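Local coordinates for Oxidored_FMN domain-containing protein ([Pseudomonas] geniculata N1, PDB 6L6J) that probably oxidises the amine 6-hydroxypseudooxynicotine, working as an oxidoreductase that carries FMN, a [4Fe-4S] cluster and bound ADP, at residues 74-79 / 114-119; 107-112 / 135-140; 420-425 / 429-434; 510-515 / 538-543. All coordinates share one frame; numbering follows the deposited sequence.

How the interactions relate
From the N terminus the chain first builds the flavin-binding barrel, and interactions 1 and 2 both belong to its loops. Interaction 1 closes a 35-residue separation between 74-79 and 114-119. Before it closes, interaction 2 has opened at 107-112, and it closes later at 135-140, so the two cross along the chain; they also touch, where His119 CB lies 3.8 Å from Arg138 CD. Interaction 3 follows in the nucleotide-binding domain as a very short closure, 420-425 with 429-434. Interaction 4, in series after it, pairs two helices of the next alpha/beta unit. Salt bridges from Arg429 to Glu510 and Asp514 join the latter two.

Interaction 1: 74-79 / 114-119; sequences DPRMYS and IYHREH. With SO4 (sulfate ion), chain G.
Arg76, Tyr78, Tyr115 and His116 meet where two loops of the flavin-binding TIM barrel come together at the surface, one following strand 55-62 and the other strand 99-105. Arg76 spans most of the gap. Its CB already points toward 114-119, CG lies anti to the carbonyl carbon (chi1 -59°), and a bend at chi2 carries the chain on to the guanidinium. There the two terminal nitrogens part company. NH2 comes to the root of the Tyr115 ring, 3.5 Å from CD2 and 3.7 Å from CB, with the guanidinium edge directed at the ring; the two planes stand 73° apart, far from a parallel stack. NH1 turns instead to a sulfate ion, donating to its O3 at 3.3 Å, and is also hydrogen-bonded to Tyr82 OH, while Lys81 NZ holds the same sulfate. Over one guanidinium face sits Tyr78, its CZ 3.8 Å above the plane and displaced toward the rim. No hydrogen bond links the segments directly. Sulfate O3 also lies 2.9 Å from His116 NE2, so the ion, probably from the crystallisation liquor, sits between the two side chains. Tyr115 OH is bonded away from the contact, to Leu72 O. Tyr78 and His116 approach from opposite directions, and the phenol oxygen OH of Tyr78 arrives in the plane of the imidazole, 3.2 Å from His116 CE1.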
# COMPACT_ATOMS: atom_id res chain seq x y z
N ASP A 74 -5.17 -3.87 15.97
CA ASP A 74 -5.54 -2.43 15.94
C ASP A 74 -5.32 -1.81 17.31
O ASP A 74 -5.31 -2.52 18.32
CB ASP A 74 -7.01 -2.24 15.59
CG ASP A 74 -7.28 -2.33 14.11
OD1 ASP A 74 -6.27 -2.28 13.35
OD2 ASP A 74 -8.49 -2.45 13.73
N PRO A 75 -5.19 -0.47 17.41
CA PRO A 75 -5.32 0.23 18.68
C PRO A 75 -6.72 0.01 19.26
O PRO A 75 -7.62 -0.24 18.49
CB PRO A 75 -5.13 1.72 18.35
CG PRO A 75 -4.38 1.70 17.06
CD PRO A 75 -4.85 0.45 16.32
N ARG A 76 -6.86 0.13 20.58
CA ARG A 76 -8.15 -0.00 21.30
C ARG A 76 -8.30 1.13 22.31
O ARG A 76 -7.30 1.52 22.95
CB ARG A 76 -8.21 -1.36 22.01
CG ARG A 76 -8.07 -2.56 21.08
CD ARG A 76 -7.35 -3.72 21.76
NE ARG A 76 -7.75 -4.99 21.20
CZ ARG A 76 -7.84 -6.13 21.87
NH1 ARG A 76 -7.54 -6.19 23.16
NH2 ARG A 76 -8.27 -7.21 21.24
N MET A 77 -9.51 1.64 22.47
CA MET A 77 -9.83 2.72 23.43
C MET A 77 -11.16 2.39 24.10
O MET A 77 -11.91 3.32 24.40
CB MET A 77 -9.86 4.07 22.70
CG MET A 77 -9.60 5.28 23.59
SD MET A 77 -7.92 5.33 24.22
CE MET A 77 -7.28 6.64 23.19
N TYR A 78 -11.44 1.11 24.36
CA TYR A 78 -12.71 0.63 24.97
C TYR A 78 -12.50 0.30 26.44
O TYR A 78 -13.47 -0.13 27.09
CB TYR A 78 -13.34 -0.57 24.25
CG TYR A 78 -12.48 -1.79 24.08
CD1 TYR A 78 -12.14 -2.60 25.15
CD2 TYR A 78 -12.05 -2.18 22.81
CE1 TYR A 78 -11.39 -3.75 24.97
CE2 TYR A 78 -11.30 -3.33 22.61
CZ TYR A 78 -10.97 -4.12 23.69
OH TYR A 78 -10.20 -5.22 23.47
N SER A 79 -11.29 0.50 26.95
CA SER A 79 -10.92 0.23 28.36
C SER A 79 -9.78 1.15 28.81
O SER A 79 -8.83 1.37 28.04
CB SER A 79 -10.59 -1.23 28.55
OG SER A 79 -9.71 -1.40 29.66
N ILE A 114 -14.16 -11.09 16.80
CA ILE A 114 -13.69 -12.46 17.18
C ILE A 114 -12.85 -12.41 18.47
O ILE A 114 -12.86 -13.42 19.22
CB ILE A 114 -12.94 -13.14 16.01
CG1 ILE A 114 -13.88 -13.98 15.14
CG2 ILE A 114 -11.74 -13.96 16.46
CD1 ILE A 114 -14.55 -15.13 15.86
N TYR A 115 -12.11 -11.33 18.70
CA TYR A 115 -11.10 -11.26 19.79
C TYR A 115 -11.76 -11.68 21.11
O TYR A 115 -11.18 -12.52 21.82
CB TYR A 115 -10.45 -9.88 19.86
CG TYR A 115 -9.40 -9.60 18.80
CD1 TYR A 115 -8.40 -10.53 18.51
CD2 TYR A 115 -9.37 -8.41 18.10
CE1 TYR A 115 -7.42 -10.28 17.57
CE2 TYR A 115 -8.39 -8.15 17.16
CZ TYR A 115 -7.41 -9.09 16.89
OH TYR A 115 -6.46 -8.84 15.95
N HIS A 116 -12.95 -11.15 21.40
CA HIS A 116 -13.74 -11.44 22.63
C HIS A 116 -15.01 -12.21 22.26
O HIS A 116 -16.01 -12.05 22.99
CB HIS A 116 -14.08 -10.16 23.37
CG HIS A 116 -12.91 -9.55 24.05
ND1 HIS A 116 -12.32 -8.40 23.59
CD2 HIS A 116 -12.19 -9.96 25.11
CE1 HIS A 116 -11.31 -8.09 24.37
NE2 HIS A 116 -11.21 -9.03 25.29
N ARG A 117 -14.94 -13.01 21.19
CA ARG A 117 -16.01 -13.93 20.74
C ARG A 117 -17.34 -13.23 20.96
O ARG A 117 -18.17 -13.71 21.72
CB ARG A 117 -15.91 -15.26 21.50
CG ARG A 117 -14.72 -16.12 21.11
CD ARG A 117 -13.46 -15.74 21.86
NE ARG A 117 -12.48 -16.83 21.75
CZ ARG A 117 -11.72 -17.08 20.70
NH1 ARG A 117 -11.75 -16.29 19.64
NH2 ARG A 117 -10.90 -18.12 20.70
N GLU A 118 -17.51 -12.10 20.30
CA GLU A 118 -18.66 -11.20 20.53
C GLU A 118 -19.53 -11.19 19.27
O GLU A 118 -19.08 -11.74 18.23
CB GLU A 118 -18.09 -9.84 20.98
CG GLU A 118 -19.15 -8.81 21.30
CD GLU A 118 -20.06 -9.11 22.47
OE1 GLU A 118 -21.20 -9.62 22.23
OE2 GLU A 118 -19.64 -8.80 23.59
N HIS A 119 -20.76 -10.68 19.41
CA HIS A 119 -21.73 -10.47 18.30
C HIS A 119 -21.48 -9.10 17.68
O HIS A 119 -21.54 -8.08 18.36
CB HIS A 119 -23.16 -10.66 18.81
CG HIS A 119 -23.43 -12.00 19.38
ND1 HIS A 119 -23.92 -13.06 18.60
CD2 HIS A 119 -23.35 -12.47 20.65
CE1 HIS A 119 -24.10 -14.13 19.37
NE2 HIS A 119 -23.76 -13.79 20.65
S SO4 G . -7.12 -8.83 26.06
O1 SO4 G . -6.60 -7.64 26.73
O2 SO4 G . -7.42 -9.84 27.04
O3 SO4 G . -8.31 -8.51 25.33
O4 SO4 G . -6.13 -9.34 25.15

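Interaction 2: 107-112 / 135-140; sequences AGASGP and IAARTI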
# COMPACT_ATOMS: atom_id res chain seq x y z
N ALA A 107 -16.96 -0.90 13.90
CA ALA A 107 -16.87 -1.55 12.58
C ALA A 107 -18.26 -2.00 12.11
O ALA A 107 -18.38 -2.42 10.96
CB ALA A 107 -15.89 -2.69 12.66
N GLY A 108 -19.28 -1.92 12.96
CA GLY A 108 -20.62 -2.46 12.66
C GLY A 108 -20.52 -3.82 11.96
O GLY A 108 -19.99 -4.76 12.57
N ALA A 109 -21.00 -3.91 10.72
CA ALA A 109 -21.19 -5.17 9.96
C ALA A 109 -20.04 -5.33 8.95
O ALA A 109 -20.31 -5.76 7.82
CB ALA A 109 -22.53 -5.13 9.28
N SER A 110 -18.82 -5.00 9.36
CA SER A 110 -17.58 -5.05 8.55
C SER A 110 -16.53 -5.97 9.18
O SER A 110 -15.49 -6.20 8.53
CB SER A 110 -17.01 -3.67 8.41
OG SER A 110 -16.22 -3.33 9.54
N GLY A 111 -16.77 -6.45 10.41
CA GLY A 111 -15.84 -7.34 11.14
C GLY A 111 -16.59 -8.38 11.97
O GLY A 111 -17.75 -8.17 12.32
N PRO A 112 -15.91 -9.50 12.34
CA PRO A 112 -16.57 -10.61 13.04
C PRO A 112 -16.52 -10.54 14.57
O PRO A 112 -17.13 -11.38 15.18
CB PRO A 112 -15.72 -11.77 12.51
CG PRO A 112 -14.31 -11.22 12.54
CD PRO A 112 -14.48 -9.78 12.11
N ILE A 135 -20.57 -16.02 11.86
CA ILE A 135 -21.13 -15.13 12.92
C ILE A 135 -21.88 -13.99 12.22
O ILE A 135 -21.26 -13.31 11.38
CB ILE A 135 -20.03 -14.63 13.89
CG1 ILE A 135 -20.59 -13.76 15.01
CG2 ILE A 135 -18.89 -13.95 13.15
CD1 ILE A 135 -21.24 -14.54 16.11
N ALA A 136 -23.17 -13.84 12.52
CA ALA A 136 -24.05 -12.80 11.92
C ALA A 136 -23.88 -11.49 12.68
O ALA A 136 -23.68 -11.54 13.91
CB ALA A 136 -25.49 -13.26 11.94
N ALA A 137 -23.93 -10.36 11.97
CA ALA A 137 -24.07 -9.00 12.51
C ALA A 137 -25.51 -8.81 12.98
O ALA A 137 -26.40 -8.81 12.13
CB ALA A 137 -23.67 -8.00 11.44
N ARG A 138 -25.74 -8.63 14.28
CA ARG A 138 -27.12 -8.70 14.88
C ARG A 138 -27.84 -7.36 14.69
O ARG A 138 -27.19 -6.34 14.76
CB ARG A 138 -27.09 -9.17 16.35
CG ARG A 138 -26.72 -8.09 17.35
CD ARG A 138 -26.39 -8.67 18.71
NE ARG A 138 -25.94 -7.66 19.65
CZ ARG A 138 -26.73 -6.73 20.22
NH1 ARG A 138 -28.03 -6.69 19.96
NH2 ARG A 138 -26.20 -5.84 21.04
N THR A 139 -29.15 -7.39 14.41
CA THR A 139 -30.08 -6.23 14.46
C THR A 139 -30.01 -5.64 15.87
O THR A 139 -30.11 -6.45 16.81
CB THR A 139 -31.54 -6.65 14.14
OG1 THR A 139 -31.62 -7.28 12.85
CG2 THR A 139 -32.50 -5.47 14.18
N ILE A 140 -29.84 -4.32 16.02
CA ILE A 140 -29.63 -3.70 17.35
C ILE A 140 -30.93 -3.05 17.86
O ILE A 140 -31.63 -2.41 17.06
CB ILE A 140 -28.40 -2.75 17.37
CG1 ILE A 140 -28.47 -1.58 16.40
CG2 ILE A 140 -27.11 -3.54 17.16
CD1 ILE A 140 -27.32 -0.59 16.55
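No two flat groups face one another where Pro112 meets Ile135 and Ala109 meets Ala137; methyl groups make the approach instead. The CG2 methyl of Ile135 reaches both the pyrrolidine ring and the carbonyl of Pro112, 3.9 Å from CB and 3.7 Å from O. The planar guanidinium of Arg138 takes no part in this crossing: Ile140 CG2 lies over one of its faces, displaced toward the rim, and a salt bridge joins its NH2 to Asp144. For Ile135 the side chain is set with CG1 anti to the backbone N (chi1 -178°), which leaves CG2 between N and the carbonyl carbon and directed at the proline. A second point of touch is simpler, the CB atoms of Ala109 and Ala137 standing 3.8 Å apart, and Ser122 of strand 121-122 packs on both alanines. The loop after barrel strand 99-105 is thus laid against the excursion that carries the small parallel pair 121-122 and 138-139. Within the loop, Ser110 OG donates to Ala107 O at 2.7 Å and is also hydrogen-bonded to His69 NE2, while Ala109 N bonds to Asp180. Since no hydrogen bond crosses between the segments, the direct contact is one of van der Waals touch, mostly between apolar carbons, and polar partners are found within 107-112 or elsewhere in the domain.

Interaction 3: 420-425 / 429-434; sequences GSEWGG and RERRLP. With ADP (adenosine-5'-diphosphate), chain D; SO4 (sulfate ion), chain E.
Glu422 and Arg432 form a two-pronged salt bridge in the Rossmann-like domain, a few residues from the glycines that line the ADP pocket. They reach out from opposite directions. Glu422 sets CG anti to its backbone nitrogen (chi1 -162°) and stays extended, while Arg432 is extended from CG to NE. The straighter prong runs from Arg432 NH1 to the syn side of Glu422 OE2, 3.2 Å at 167° and in the guanidinium plane. The other, from NH2 to OE1 at 2.8 Å, is weak, and the carboxylate and guanidinium planes lie 49° apart, which is consistent with only one prong being straight. Every nitrogen of this guanidinium has an acceptor: NE donates to O2 of a sulfate ion at 2.7 Å, NH2 adds a weak bond to the same oxygen, and NH1 is also bonded to Val428 O. Arg431 NH1, 4.5 Å from Glu422 OE2, contributes charge alone, for the oxygen stands well out of its plane; the polar end of Arg431 is engaged by Asp444. Arg429 likewise turns elsewhere, to Asp514 and Glu510. On the nucleotide side Gly425 CA approaches ADP O3' to 3.4 Å, and Gly424 is backbone-bonded to Gly396, in what is probably the glycine-rich Rossmann turn. The contact therefore bridges the loop after strand 413-417, whose Asp418 binds ADP, and the turn at 430-433 that follows on from helix 426-430. Trp423 packs on helix 441-450, whereas Leu433 lies against helices 509-513 and 533-542.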
# COMPACT_ATOMS: atom_id res chain seq x y z
N GLY A 420 23.49 -4.19 -18.76
CA GLY A 420 22.56 -3.51 -19.69
C GLY A 420 22.89 -2.03 -19.87
O GLY A 420 23.73 -1.52 -19.15
N SER A 421 22.21 -1.35 -20.80
CA SER A 421 22.47 0.08 -21.14
C SER A 421 21.64 1.00 -20.24
O SER A 421 21.76 2.24 -20.44
CB SER A 421 22.19 0.36 -22.60
OG SER A 421 21.39 -0.65 -23.18
N GLU A 422 20.85 0.46 -19.31
CA GLU A 422 19.90 1.26 -18.49
C GLU A 422 19.76 0.64 -17.10
O GLU A 422 19.58 -0.61 -17.01
CB GLU A 422 18.54 1.32 -19.20
CG GLU A 422 17.64 2.42 -18.69
CD GLU A 422 16.21 2.34 -19.22
OE1 GLU A 422 16.04 2.15 -20.45
OE2 GLU A 422 15.27 2.47 -18.41
N TRP A 423 19.85 1.47 -16.06
CA TRP A 423 19.70 1.05 -14.64
C TRP A 423 18.25 0.60 -14.43
O TRP A 423 17.36 1.23 -15.02
CB TRP A 423 20.10 2.19 -13.70
CG TRP A 423 21.55 2.53 -13.80
CD1 TRP A 423 22.11 3.63 -14.39
CD2 TRP A 423 22.65 1.71 -13.35
NE1 TRP A 423 23.47 3.56 -14.33
CE2 TRP A 423 23.83 2.40 -13.69
CE3 TRP A 423 22.74 0.48 -12.69
CZ2 TRP A 423 25.09 1.88 -13.39
CZ3 TRP A 423 23.99 -0.03 -12.41
CH2 TRP A 423 25.15 0.67 -12.75
N GLY A 424 18.05 -0.45 -13.64
CA GLY A 424 16.71 -0.91 -13.21
C GLY A 424 16.51 -2.42 -13.27
O GLY A 424 15.45 -2.89 -12.85
N GLY A 425 17.49 -3.18 -13.76
CA GLY A 425 17.33 -4.64 -13.92
C GLY A 425 15.95 -4.97 -14.46
O GLY A 425 15.58 -4.43 -15.52
N ARG A 429 12.40 -3.26 -18.25
CA ARG A 429 11.35 -3.79 -19.18
C ARG A 429 9.98 -3.81 -18.50
O ARG A 429 9.00 -3.54 -19.19
CB ARG A 429 11.72 -5.19 -19.65
CG ARG A 429 12.87 -5.23 -20.64
CD ARG A 429 13.26 -6.64 -21.02
NE ARG A 429 13.53 -7.45 -19.84
CZ ARG A 429 13.45 -8.79 -19.80
NH1 ARG A 429 13.10 -9.48 -20.88
NH2 ARG A 429 13.70 -9.43 -18.67
N GLU A 430 9.90 -4.10 -17.20
CA GLU A 430 8.60 -4.14 -16.46
C GLU A 430 7.92 -2.76 -16.50
O GLU A 430 6.69 -2.74 -16.70
CB GLU A 430 8.77 -4.56 -14.99
CG GLU A 430 8.85 -6.06 -14.79
CD GLU A 430 8.61 -6.53 -13.36
OE1 GLU A 430 7.62 -6.10 -12.75
OE2 GLU A 430 9.42 -7.31 -12.85
N ARG A 431 8.68 -1.67 -16.29
CA ARG A 431 8.12 -0.29 -16.19
C ARG A 431 7.49 0.13 -17.53
O ARG A 431 6.65 1.03 -17.50
CB ARG A 431 9.16 0.76 -15.79
CG ARG A 431 10.14 1.15 -16.89
CD ARG A 431 11.28 1.98 -16.37
NE ARG A 431 10.82 3.28 -15.87
CZ ARG A 431 11.58 4.16 -15.21
NH1 ARG A 431 12.84 3.90 -14.93
NH2 ARG A 431 11.04 5.30 -14.80
N ARG A 432 7.88 -0.53 -18.64
CA ARG A 432 7.36 -0.28 -20.01
C ARG A 432 6.14 -1.15 -20.34
O ARG A 432 5.56 -0.95 -21.43
CB ARG A 432 8.47 -0.54 -21.04
CG ARG A 432 9.51 0.57 -21.11
CD ARG A 432 10.80 0.04 -21.67
NE ARG A 432 11.74 1.08 -22.00
CZ ARG A 432 12.66 1.61 -21.18
NH1 ARG A 432 12.75 1.23 -19.91
NH2 ARG A 432 13.48 2.54 -21.63
N LEU A 433 5.76 -2.10 -19.48
CA LEU A 433 4.51 -2.89 -19.65
C LEU A 433 3.31 -2.04 -19.24
O LEU A 433 3.43 -1.17 -18.38
CB LEU A 433 4.56 -4.16 -18.79
CG LEU A 433 5.56 -5.23 -19.23
CD1 LEU A 433 5.57 -6.36 -18.22
CD2 LEU A 433 5.25 -5.74 -20.62
N PRO A 434 2.11 -2.27 -19.81
CA PRO A 434 0.95 -1.42 -19.51
C PRO A 434 0.63 -1.39 -18.00
O PRO A 434 0.57 -2.43 -17.36
CB PRO A 434 -0.20 -2.07 -20.29
CG PRO A 434 0.48 -2.86 -21.37
CD PRO A 434 1.76 -3.36 -20.73
PB ADP D . 16.63 -7.85 -8.34
O1B ADP D . 17.37 -6.53 -8.24
O2B ADP D . 15.13 -7.72 -8.09
O3B ADP D . 17.28 -8.93 -7.51
PA ADP D . 16.94 -7.69 -11.25
O1A ADP D . 16.14 -6.44 -11.19
O2A ADP D . 16.58 -8.73 -12.25
O3A ADP D . 16.82 -8.40 -9.83
O5' ADP D . 18.51 -7.33 -11.32
C5' ADP D . 19.46 -8.15 -12.03
C4' ADP D . 20.34 -7.28 -12.89
O4' ADP D . 21.70 -7.78 -12.83
C3' ADP D . 19.99 -7.26 -14.39
O3' ADP D . 20.25 -6.01 -15.02
C2' ADP D . 20.93 -8.35 -14.93
O2' ADP D . 21.12 -8.36 -16.33
C1' ADP D . 22.17 -7.97 -14.14
N9 ADP D . 23.24 -8.96 -14.18
C8 ADP D . 23.13 -10.34 -14.16
N7 ADP D . 24.29 -10.95 -14.23
C5 ADP D . 25.22 -9.92 -14.32
C6 ADP D . 26.63 -9.91 -14.41
N6 ADP D . 27.38 -11.00 -14.43
N1 ADP D . 27.25 -8.70 -14.47
C2 ADP D . 26.50 -7.60 -14.44
N3 ADP D . 25.18 -7.49 -14.34
C4 ADP D . 24.59 -8.69 -14.28
S SO4 E . 12.06 2.87 -25.55
O1 SO4 E . 12.50 4.24 -25.26
O2 SO4 E . 12.45 1.97 -24.46
O3 SO4 E . 10.61 2.86 -25.69
O4 SO4 E . 12.68 2.42 -26.80

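Interaction 4: 510-515 / 538-543; sequences EDILDG and ADRLAR
Ile512 lies against Arg540 and Leu541, the meeting point of helices 509-513 and 533-542 in the second alpha/beta domain of this flavoenzyme family. It illustrates how a branched residue can serve two neighbours on an opposing helix with different arms. The side chains of Ile512 and Arg540 run antiparallel alongside one another, so that the CG2 methyl of the isoleucine rests beside the arginine's aliphatic stem, 3.9 Å from Arg540 CG. Arg540 leaves its helix with CG anti to the backbone nitrogen (chi1 179°), which places that carbon next to the isoleucine; a turn at chi2 (76°) then takes the guanidinium toward the end of the first helix. There Gly515, at positive phi, closes a Schellman motif, its CA 4.6 Å from Arg540 NH2. No hydrogen bond crosses between the two segments, and the contact is made by the hydrocarbon part of the arginine. Three residues on from Arg540, Arg543 folds back on its own segment, where NE donates to the syn side of Asp539 OD1 at 2.6 Å, tilted 30° from the carboxylate plane. Around them, Leu541 continues inward onto Val523 and Val525 of strand 522-527 and Val548 of strand 547-552, linking the helix pair to the sheet, while Arg540 also packs on Pro434 from the nucleotide-binding domain. The other arm of Ile512 ends in CD1, which comes within 4.4 Å of Leu541 CD2, a looser apolar touch.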
# COMPACT_ATOMS: atom_id res chain seq x y z
N GLU A 510 9.31 -13.38 -20.41
CA GLU A 510 10.58 -12.86 -20.99
C GLU A 510 10.33 -12.28 -22.40
O GLU A 510 10.75 -11.13 -22.65
CB GLU A 510 11.66 -13.95 -21.02
CG GLU A 510 12.22 -14.29 -19.64
CD GLU A 510 12.77 -13.12 -18.83
OE1 GLU A 510 13.46 -12.26 -19.41
OE2 GLU A 510 12.51 -13.07 -17.62
N ASP A 511 9.62 -13.03 -23.25
CA ASP A 511 9.28 -12.64 -24.65
C ASP A 511 8.43 -11.37 -24.65
O ASP A 511 8.68 -10.50 -25.51
CB ASP A 511 8.56 -13.78 -25.38
CG ASP A 511 9.39 -15.06 -25.47
OD1 ASP A 511 10.51 -14.98 -26.00
OD2 ASP A 511 8.91 -16.11 -24.99
N ILE A 512 7.47 -11.26 -23.75
CA ILE A 512 6.53 -10.09 -23.72
C ILE A 512 7.27 -8.87 -23.20
O ILE A 512 7.00 -7.77 -23.71
CB ILE A 512 5.27 -10.38 -22.89
CG1 ILE A 512 4.66 -11.74 -23.25
CG2 ILE A 512 4.26 -9.25 -23.05
CD1 ILE A 512 4.56 -12.02 -24.74
N LEU A 513 8.14 -9.06 -22.21
CA LEU A 513 9.04 -8.00 -21.67
C LEU A 513 9.99 -7.51 -22.79
O LEU A 513 10.31 -6.31 -22.79
CB LEU A 513 9.79 -8.56 -20.45
CG LEU A 513 8.96 -8.67 -19.16
CD1 LEU A 513 9.51 -9.72 -18.22
CD2 LEU A 513 8.87 -7.34 -18.44
N ASP A 514 10.37 -8.38 -23.73
CA ASP A 514 11.28 -8.03 -24.86
C ASP A 514 10.50 -7.51 -26.08
O ASP A 514 11.17 -7.16 -27.06
CB ASP A 514 12.11 -9.23 -25.30
CG ASP A 514 13.17 -9.62 -24.30
OD1 ASP A 514 13.52 -8.76 -23.47
OD2 ASP A 514 13.60 -10.78 -24.35
N GLY A 515 9.17 -7.45 -26.01
CA GLY A 515 8.30 -6.94 -27.09
C GLY A 515 8.24 -7.89 -28.28
O GLY A 515 8.08 -7.38 -29.39
N ALA A 538 -1.52 -10.10 -20.40
CA ALA A 538 -2.88 -10.19 -20.98
C ALA A 538 -3.24 -8.83 -21.58
O ALA A 538 -3.56 -8.76 -22.78
CB ALA A 538 -3.87 -10.62 -19.93
N ASP A 539 -3.15 -7.79 -20.76
CA ASP A 539 -3.47 -6.39 -21.13
C ASP A 539 -2.63 -6.01 -22.35
O ASP A 539 -3.20 -5.59 -23.35
CB ASP A 539 -3.23 -5.43 -19.97
CG ASP A 539 -4.06 -4.17 -20.07
OD1 ASP A 539 -4.08 -3.55 -21.15
OD2 ASP A 539 -4.74 -3.84 -19.08
N ARG A 540 -1.31 -6.18 -22.25
CA ARG A 540 -0.35 -5.90 -23.35
C ARG A 540 -0.82 -6.58 -24.63
O ARG A 540 -0.78 -5.94 -25.69
CB ARG A 540 1.04 -6.40 -22.95
CG ARG A 540 2.11 -6.20 -24.00
CD ARG A 540 2.56 -4.76 -24.03
NE ARG A 540 3.66 -4.60 -24.98
CZ ARG A 540 3.53 -4.21 -26.26
NH1 ARG A 540 2.33 -3.91 -26.76
NH2 ARG A 540 4.63 -4.12 -27.00
N LEU A 541 -1.27 -7.84 -24.52
CA LEU A 541 -1.59 -8.72 -25.66
C LEU A 541 -2.94 -8.33 -26.27
O LEU A 541 -3.06 -8.35 -27.52
CB LEU A 541 -1.64 -10.16 -25.19
CG LEU A 541 -0.30 -10.83 -24.91
CD1 LEU A 541 -0.52 -12.11 -24.12
CD2 LEU A 541 0.46 -11.13 -26.19
N ALA A 542 -3.94 -8.04 -25.44
CA ALA A 542 -5.26 -7.61 -25.95
C ALA A 542 -5.06 -6.30 -26.74
O ALA A 542 -5.58 -6.20 -27.89
CB ALA A 542 -6.26 -7.48 -24.82
N ARG A 543 -4.25 -5.39 -26.21
CA ARG A 543 -3.95 -4.07 -26.82
C ARG A 543 -3.13 -4.21 -28.11
O ARG A 543 -3.01 -3.23 -28.79
CB ARG A 543 -3.12 -3.19 -25.88
CG ARG A 543 -3.88 -2.69 -24.67
CD ARG A 543 -3.01 -1.69 -23.96
NE ARG A 543 -3.35 -1.53 -22.55
CZ ARG A 543 -2.95 -0.52 -21.80
NH1 ARG A 543 -2.20 0.43 -22.32
NH2 ARG A 543 -3.32 -0.48 -20.52